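Splicing factor U2AF 35 kDa subunit (Homo sapiens, PDB 1JMT) forms a heterodimer with U2AF2 and mediates the protein and RNA contacts needed for accurate 3'-splice site selection, helping recruit U2 snRNP to the branch point. Local coordinates at residues K83-I86 with D87-R91. The protein carries 1 engineered substitution. Numbering follows the deposited sequence.
Sequences KAVI and DLNNR
Asn89 N is shared by two carbonyls of the preceding turn: Val85 O accepts it at 3.0 Å, and Ile86 O only weakly at 3.4 Å. The two residues before it make regular i to i-4 helix bonds, Leu88 N to Ala84 O at 2.7 Å and Asp87 N to Lys83 O with a nearly straight 174° at the hydrogen. The Asn89 side chain runs alongside Val85, its ND2 3.5 Å from Val85 CG1, while its OD1 accepts the backbone NH of Ala100 and so ties Asn89 to strand 96-102. This is the second helix of the RNA recognition motif; a type I turn from Leu88 to Arg91 leads out of it toward strand 92-93. Leu88 CD1 lies 3.9 Å from Ala84 CB, and the buried leucine also packs on Ile4, Leu6, Ile98 and Tyr51, and on an aromatic side chain of the bound peptide. An alanine here is likely to open a gap between helix and sheet and deprive that peptide ring of packing. In Asp87 the anti CG (chi1 -173°) carries the carboxylate to Tyr51 of helix 22-51, where OD2 hydrogen-bonds Tyr51 OH, as does Arg91 NH1. Arg91 itself salt-bridges Glu46 and, through NH2, an acidic side chain of the peptide.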
loop_
_atom_site.group_PDB
_atom_site.type_symbol
_atom_site.label_atom_id
_atom_site.label_comp_id
_atom_site.label_asym_id
_atom_site.label_seq_id
_atom_site.Cartn_x
_atom_site.Cartn_y
_atom_site.Cartn_z
ATOM N N LYS A 83 5.109 7.291 13.364
ATOM C CA LYS A 83 6.323 6.516 13.155
ATOM C C LYS A 83 6.220 5.638 11.915
ATOM O O LYS A 83 7.223 5.379 11.244
ATOM C CB LYS A 83 6.623 5.654 14.380
ATOM C CG LYS A 83 7.177 6.442 15.563
ATOM C CD LYS A 83 7.453 5.528 16.746
ATOM C CE LYS A 83 7.946 6.311 17.948
ATOM N NZ LYS A 83 8.124 5.440 19.143
ATOM N N ALA A 84 5.010 5.172 11.613
ATOM C CA ALA A 84 4.811 4.331 10.442
ATOM C C ALA A 84 5.133 5.136 9.194
ATOM O O ALA A 84 5.837 4.664 8.303
ATOM C CB ALA A 84 3.371 3.829 10.380
ATOM N N VAL A 85 4.620 6.360 9.140
ATOM C CA VAL A 85 4.846 7.228 7.992
ATOM C C VAL A 85 6.332 7.397 7.690
ATOM O O VAL A 85 6.764 7.225 6.549
ATOM C CB VAL A 85 4.201 8.610 8.216
ATOM C CG1 VAL A 85 4.573 9.558 7.082
ATOM C CG2 VAL A 85 2.687 8.456 8.291
ATOM N N ILE A 86 7.108 7.720 8.718
ATOM C CA ILE A 86 8.543 7.915 8.565
ATOM C C ILE A 86 9.239 6.653 8.051
ATOM O O ILE A 86 9.978 6.699 7.063
ATOM C CB ILE A 86 9.187 8.335 9.905
ATOM C CG1 ILE A 86 8.574 9.652 10.382
ATOM C CG2 ILE A 86 10.696 8.490 9.737
ATOM C CD1 ILE A 86 8.873 9.973 11.831
ATOM N N ASP A 87 9.002 5.524 8.711
ATOM C CA ASP A 87 9.639 4.286 8.281
ATOM C C ASP A 87 9.161 3.830 6.904
ATOM O O ASP A 87 9.966 3.406 6.070
ATOM C CB ASP A 87 9.402 3.166 9.303
ATOM C CG ASP A 87 10.194 1.911 8.977
ATOM O OD1 ASP A 87 11.440 1.999 8.905
ATOM O OD2 ASP A 87 9.583 0.837 8.784
ATOM N N LEU A 88 7.856 3.920 6.662
ATOM C CA LEU A 88 7.294 3.491 5.379
ATOM C C LEU A 88 7.840 4.288 4.208
ATOM O O LEU A 88 7.964 3.770 3.095
ATOM C CB LEU A 88 5.765 3.582 5.408
ATOM C CG LEU A 88 5.098 2.456 6.205
ATOM C CD1 LEU A 88 3.680 2.841 6.581
ATOM C CD2 LEU A 88 5.118 1.179 5.381
ATOM N N ASN A 89 8.158 5.555 4.444
ATOM C CA ASN A 89 8.698 6.366 3.377
ATOM C C ASN A 89 10.134 5.964 3.037
ATOM O O ASN A 89 10.701 6.444 2.056
ATOM C CB ASN A 89 8.601 7.855 3.724
ATOM C CG ASN A 89 7.262 8.446 3.323
ATOM O OD1 ASN A 89 6.796 8.225 2.209
ATOM N ND2 ASN A 89 6.641 9.200 4.221
ATOM N N ASN A 90 10.707 5.078 3.853
ATOM C CA ASN A 90 12.050 4.549 3.628
ATOM C C ASN A 90 11.981 3.095 3.144
ATOM O O ASN A 90 12.969 2.361 3.234
ATOM C CB ASN A 90 12.887 4.594 4.914
ATOM C CG ASN A 90 13.231 6.007 5.336
ATOM O OD1 ASN A 90 13.530 6.852 4.500
ATOM N ND2 ASN A 90 13.205 6.266 6.640
ATOM N N ARG A 91 10.823 2.672 2.638
ATOM C CA ARG A 91 10.686 1.289 2.174
ATOM C C ARG A 91 10.128 1.140 0.764
ATOM O O ARG A 91 9.497 2.051 0.218
ATOM C CB ARG A 91 9.794 0.488 3.132
ATOM C CG ARG A 91 10.285 0.435 4.564
ATOM C CD ARG A 91 9.312 -0.340 5.465
ATOM N NE ARG A 91 9.251 -1.761 5.131
ATOM C CZ ARG A 91 8.467 -2.641 5.744
ATOM N NH1 ARG A 91 7.665 -2.249 6.728
ATOM N NH2 ARG A 91 8.490 -3.917 5.379
#